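Local coordinates for IroE protein (Escherichia coli, PDB 2GZS), which hydrolyses the trilactone ring of the siderophore enterobactin and its C-glucosylated forms, preferring the iron-free compounds and releasing mainly linearised trimers, at residues A[18-29]-A[120-131]. Sequence-based numbering, arbitrary orientation.
Sequences FDSVDGTRHYRV and FRQLLETRIAPK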
loop_
_atom_site.group_PDB
_atom_site.type_symbol
_atom_site.label_atom_id
_atom_site.label_comp_id
_atom_site.label_asym_id
_atom_site.label_seq_id
_atom_site.Cartn_x
_atom_site.Cartn_y
_atom_site.Cartn_z
ATOM N N PHE A 18 1.187 17.756 2.162
ATOM C CA PHE A 18 0.746 18.037 0.799
ATOM C C PHE A 18 -0.761 18.314 0.860
ATOM O O PHE A 18 -1.356 17.944 1.846
ATOM C CB PHE A 18 0.963 16.909 -0.190
ATOM C CG PHE A 18 2.390 16.432 -0.378
ATOM C CD1 PHE A 18 3.098 16.812 -1.491
ATOM C CD2 PHE A 18 3.012 15.630 0.588
ATOM C CE1 PHE A 18 4.423 16.405 -1.575
ATOM C CE2 PHE A 18 4.339 15.216 0.474
ATOM C CZ PHE A 18 5.047 15.597 -0.638
ATOM N N ASP A 19 -1.341 18.930 -0.165
ATOM C CA ASP A 19 -2.778 19.177 -0.213
ATOM C C ASP A 19 -3.311 18.520 -1.467
ATOM O O ASP A 19 -2.600 18.464 -2.502
ATOM C CB ASP A 19 -3.098 20.678 -0.374
ATOM C CG ASP A 19 -2.717 21.439 0.879
ATOM O OD1 ASP A 19 -2.831 20.866 1.980
ATOM O OD2 ASP A 19 -2.288 22.615 0.762
ATOM N N SER A 20 -4.572 18.064 -1.408
ATOM C CA SER A 20 -5.191 17.679 -2.673
ATOM C C SER A 20 -5.380 18.874 -3.642
ATOM O O SER A 20 -5.419 19.994 -3.165
ATOM C CB SER A 20 -6.567 17.049 -2.403
ATOM O OG SER A 20 -7.456 17.920 -1.749
ATOM N N VAL A 21 -5.540 18.498 -4.939
ATOM C CA VAL A 21 -5.835 19.652 -5.834
ATOM C C VAL A 21 -7.131 20.369 -5.531
ATOM O O VAL A 21 -7.317 21.625 -5.668
ATOM C CB VAL A 21 -5.816 19.291 -7.322
ATOM C CG1 VAL A 21 -4.376 18.913 -7.690
ATOM C CG2 VAL A 21 -6.760 18.208 -7.728
ATOM N N ASP A 22 -8.153 19.665 -4.988
ATOM C CA ASP A 22 -9.361 20.408 -4.663
ATOM C C ASP A 22 -9.282 21.205 -3.386
ATOM O O ASP A 22 -10.261 21.888 -3.087
ATOM C CB ASP A 22 -10.565 19.461 -4.698
ATOM C CG ASP A 22 -10.639 18.479 -3.555
ATOM O OD1 ASP A 22 -9.945 18.610 -2.534
ATOM O OD2 ASP A 22 -11.424 17.515 -3.709
ATOM N N GLY A 23 -8.127 21.129 -2.703
ATOM C CA GLY A 23 -7.931 21.888 -1.488
ATOM C C GLY A 23 -8.626 21.400 -0.252
ATOM O O GLY A 23 -8.635 22.037 0.817
ATOM N N THR A 24 -9.304 20.249 -0.256
ATOM C CA THR A 24 -10.124 19.881 0.874
ATOM C C THR A 24 -9.569 18.685 1.659
ATOM O O THR A 24 -10.169 18.382 2.719
ATOM C CB THR A 24 -11.528 19.445 0.440
ATOM O OG1 THR A 24 -11.467 18.235 -0.316
ATOM C CG2 THR A 24 -12.166 20.541 -0.439
ATOM N N ARG A 25 -8.559 18.024 1.152
ATOM C CA ARG A 25 -7.890 16.919 1.862
ATOM C C ARG A 25 -6.423 17.320 2.031
ATOM O O ARG A 25 -5.758 17.921 1.208
ATOM C CB ARG A 25 -8.008 15.591 1.101
ATOM C CG ARG A 25 -9.449 15.068 1.082
ATOM C CD ARG A 25 -9.720 13.899 0.198
ATOM N NE ARG A 25 -9.186 14.031 -1.151
ATOM C CZ ARG A 25 -9.761 14.845 -2.094
ATOM N NH1 ARG A 25 -10.871 15.527 -1.794
ATOM N NH2 ARG A 25 -9.179 14.888 -3.289
ATOM N N HIS A 26 -5.872 16.970 3.214
ATOM C CA HIS A 26 -4.560 17.498 3.638
ATOM C C HIS A 26 -3.720 16.324 4.137
ATOM O O HIS A 26 -4.168 15.678 5.092
ATOM C CB HIS A 26 -4.775 18.543 4.748
ATOM C CG HIS A 26 -5.758 19.609 4.289
ATOM N ND1 HIS A 26 -5.347 20.520 3.329
ATOM C CD2 HIS A 26 -7.048 19.830 4.550
ATOM C CE1 HIS A 26 -6.392 21.313 3.072
ATOM N NE2 HIS A 26 -7.415 20.913 3.797
ATOM N N TYR A 27 -2.603 16.070 3.473
ATOM C CA TYR A 27 -1.793 14.861 3.678
ATOM C C TYR A 27 -0.638 15.148 4.637
ATOM O O TYR A 27 -0.050 16.223 4.610
ATOM C CB TYR A 27 -1.249 14.287 2.338
ATOM C CG TYR A 27 -2.455 14.002 1.432
ATOM C CD1 TYR A 27 -3.089 12.789 1.413
ATOM C CD2 TYR A 27 -2.918 15.033 0.622
ATOM C CE1 TYR A 27 -4.198 12.496 0.600
ATOM C CE2 TYR A 27 -4.031 14.783 -0.190
ATOM C CZ TYR A 27 -4.636 13.560 -0.198
ATOM O OH TYR A 27 -5.743 13.316 -0.997
ATOM N N ARG A 28 -0.320 14.136 5.435
ATOM C CA ARG A 28 0.878 14.185 6.314
ATOM C C ARG A 28 1.692 12.974 5.978
ATOM O O ARG A 28 1.130 11.875 6.082
ATOM C CB ARG A 28 0.445 14.175 7.774
ATOM C CG ARG A 28 1.648 14.271 8.762
ATOM C CD ARG A 28 1.066 14.490 10.146
ATOM N NE ARG A 28 0.332 15.711 10.459
ATOM C CZ ARG A 28 -0.616 15.722 11.410
ATOM N NH1 ARG A 28 -0.883 14.590 12.064
ATOM N NH2 ARG A 28 -1.245 16.866 11.647
ATOM N N VAL A 29 2.913 13.111 5.438
ATOM C CA VAL A 29 3.647 11.988 4.870
ATOM C C VAL A 29 4.938 11.833 5.687
ATOM O O VAL A 29 5.732 12.788 5.782
ATOM C CB VAL A 29 3.967 12.199 3.387
ATOM C CG1 VAL A 29 4.819 11.044 2.835
ATOM C CG2 VAL A 29 2.624 12.378 2.662
ATOM N N PHE A 120 -5.914 10.672 -6.606
ATOM C CA PHE A 120 -4.967 10.416 -5.499
ATOM C C PHE A 120 -3.725 9.745 -6.095
ATOM O O PHE A 120 -2.608 10.102 -5.643
ATOM C CB PHE A 120 -5.659 9.540 -4.461
ATOM C CG PHE A 120 -4.699 9.153 -3.315
ATOM C CD1 PHE A 120 -4.097 10.125 -2.529
ATOM C CD2 PHE A 120 -4.438 7.796 -3.100
ATOM C CE1 PHE A 120 -3.231 9.746 -1.487
ATOM C CE2 PHE A 120 -3.536 7.453 -2.089
ATOM C CZ PHE A 120 -2.911 8.409 -1.299
ATOM N N ARG A 121 -3.848 8.848 -7.039
ATOM C CA ARG A 121 -2.667 8.226 -7.659
ATOM C C ARG A 121 -1.849 9.315 -8.352
ATOM O O ARG A 121 -0.619 9.219 -8.285
ATOM C CB ARG A 121 -3.064 7.107 -8.602
ATOM C CG ARG A 121 -1.796 6.356 -9.100
ATOM C CD ARG A 121 -2.137 4.925 -9.583
ATOM N NE ARG A 121 -3.396 4.955 -10.253
ATOM C CZ ARG A 121 -4.605 4.499 -9.885
ATOM N NH1 ARG A 121 -5.560 4.753 -10.781
ATOM N NH2 ARG A 121 -4.907 3.864 -8.766
ATOM N N GLN A 122 -2.455 10.297 -9.028
ATOM C CA GLN A 122 -1.625 11.344 -9.664
ATOM C C GLN A 122 -0.904 12.097 -8.596
ATOM O O GLN A 122 0.289 12.433 -8.744
ATOM C CB GLN A 122 -2.607 12.266 -10.434
ATOM C CG GLN A 122 -1.958 13.581 -10.870
ATOM C CD GLN A 122 -1.938 13.746 -12.380
ATOM O OE1 GLN A 122 -1.122 14.523 -12.898
ATOM N NE2 GLN A 122 -2.866 12.993 -12.983
ATOM N N LEU A 123 -1.506 12.444 -7.484
ATOM C CA LEU A 123 -0.852 13.134 -6.389
ATOM C C LEU A 123 0.335 12.280 -5.916
ATOM O O LEU A 123 1.482 12.736 -5.701
ATOM C CB LEU A 123 -1.810 13.357 -5.213
ATOM C CG LEU A 123 -1.144 13.698 -3.892
ATOM C CD1 LEU A 123 -0.562 15.108 -3.966
ATOM C CD2 LEU A 123 -2.131 13.645 -2.725
ATOM N N LEU A 124 0.070 10.995 -5.676
ATOM C CA LEU A 124 1.097 10.100 -5.091
ATOM C C LEU A 124 2.264 9.955 -6.025
ATOM O O LEU A 124 3.421 10.066 -5.543
ATOM C CB LEU A 124 0.412 8.758 -4.785
ATOM C CG LEU A 124 1.323 7.663 -4.181
ATOM C CD1 LEU A 124 1.884 8.113 -2.833
ATOM C CD2 LEU A 124 0.538 6.364 -4.070
ATOM N N GLU A 125 2.034 9.665 -7.290
ATOM C CA GLU A 125 3.123 9.313 -8.235
ATOM C C GLU A 125 3.843 10.531 -8.790
ATOM O O GLU A 125 5.072 10.431 -9.054
ATOM C CB GLU A 125 2.578 8.463 -9.392
ATOM C CG GLU A 125 2.015 7.138 -8.904
ATOM C CD GLU A 125 1.649 6.198 -10.037
ATOM O OE1 GLU A 125 1.814 6.497 -11.234
ATOM O OE2 GLU A 125 1.178 5.101 -9.668
ATOM N N THR A 126 3.138 11.647 -8.966
ATOM C CA THR A 126 3.835 12.794 -9.582
ATOM C C THR A 126 4.220 13.873 -8.603
ATOM O O THR A 126 4.985 14.790 -8.979
ATOM C CB THR A 126 2.965 13.466 -10.677
ATOM O OG1 THR A 126 1.936 14.247 -10.073
ATOM C CG2 THR A 126 2.310 12.421 -11.583
ATOM N N ARG A 127 3.718 13.866 -7.369
ATOM C CA ARG A 127 4.010 14.923 -6.391
ATOM C C ARG A 127 4.691 14.352 -5.148
ATOM O O ARG A 127 5.803 14.767 -4.757
ATOM C CB ARG A 127 2.770 15.751 -5.999
ATOM C CG ARG A 127 2.048 16.304 -7.237
ATOM C CD ARG A 127 0.858 17.252 -6.902
ATOM N NE ARG A 127 0.048 17.151 -8.136
ATOM C CZ ARG A 127 -1.246 16.818 -8.260
ATOM N NH1 ARG A 127 -1.941 16.606 -7.136
ATOM N NH2 ARG A 127 -1.706 16.750 -9.499
ATOM N N ILE A 128 4.033 13.382 -4.488
ATOM C CA ILE A 128 4.616 12.893 -3.233
ATOM C C ILE A 128 5.840 12.041 -3.484
ATOM O O ILE A 128 6.914 12.295 -2.860
ATOM C CB ILE A 128 3.546 12.060 -2.488
ATOM C CG1 ILE A 128 2.328 12.908 -2.176
ATOM C CG2 ILE A 128 4.199 11.411 -1.249
ATOM C CD1 ILE A 128 1.304 12.136 -1.326
ATOM N N ALA A 129 5.798 11.025 -4.293
ATOM C CA ALA A 129 6.940 10.095 -4.448
ATOM C C ALA A 129 8.172 10.863 -4.946
ATOM O O ALA A 129 9.255 10.665 -4.364
ATOM C CB ALA A 129 6.531 8.914 -5.332
ATOM N N PRO A 130 8.102 11.695 -5.980
ATOM C CA PRO A 130 9.317 12.373 -6.463
ATOM C C PRO A 130 9.937 13.253 -5.398
ATOM O O PRO A 130 11.169 13.454 -5.432
ATOM C CB PRO A 130 8.846 13.232 -7.641
ATOM C CG PRO A 130 7.625 12.500 -8.138
ATOM C CD PRO A 130 6.964 12.009 -6.866
ATOM N N LYS A 131 9.125 13.802 -4.530
ATOM C CA LYS A 131 9.666 14.656 -3.489
ATOM C C LYS A 131 10.328 13.786 -2.434
ATOM O O LYS A 131 11.476 14.079 -2.048
ATOM C CB LYS A 131 8.526 15.516 -2.922
ATOM C CG LYS A 131 8.888 16.351 -1.701
ATOM C CD LYS A 131 10.207 17.043 -1.964
ATOM C CE LYS A 131 10.138 18.252 -2.869
ATOM N NZ LYS A 131 11.480 18.830 -3.194
HETATM O O HOH W 1 -1.493 18.407 -4.951
#
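F18 points at helix 120-131, and most of its ring is spent on one residue, I128. CB lies 4.5 Å from L123 CD1, a loose apolar approach. Beyond it, chi1 of -59° sets CG anti to the carbonyl carbon, and the ring lies flat against I128: I128 CG1 sits over the ring centre, 3.8 Å from the centroid and only 5° off the normal, a CH-pi contact. CG, CD1, CD2 and CE2 all border that CG1, and CE2 also comes near I128 CG2. At the far end CE1 lies between R127 O, met obliquely, and I128 CA, while CZ reaches I128 CA (3.8 Å) and has K131 CG at the ring edge, near its plane.

F18 and Y27 are paired by backbone hydrogen bonds in both directions, so they face each other across the antiparallel strands 11-19 and 26-34, at one margin of the alpha/beta-hydrolase sheet. Helix 117-132 packs on this part of the sheet; L124 and I128 also touch V77 of strand 73-79.

Y27 meets the preceding helical turn. L123 CD2 stands over one face of its ring, 3.6 Å from the centroid and displaced toward the rim at CE2. The F120 ring is nearly parallel to that of Y27 (23° between planes) but slid so far that overlap is slight, with centroids 5.8 Å apart; Y27 OH is hydrogen-bonded to D93.

No direct hydrogen bond joins the two segments. A water donates to D19 O at 2.7 Å and accepts a weak bond from R127 NH1, whose guanidinium V21 CG1 approaches obliquely, 3.4 Å from that same NH1.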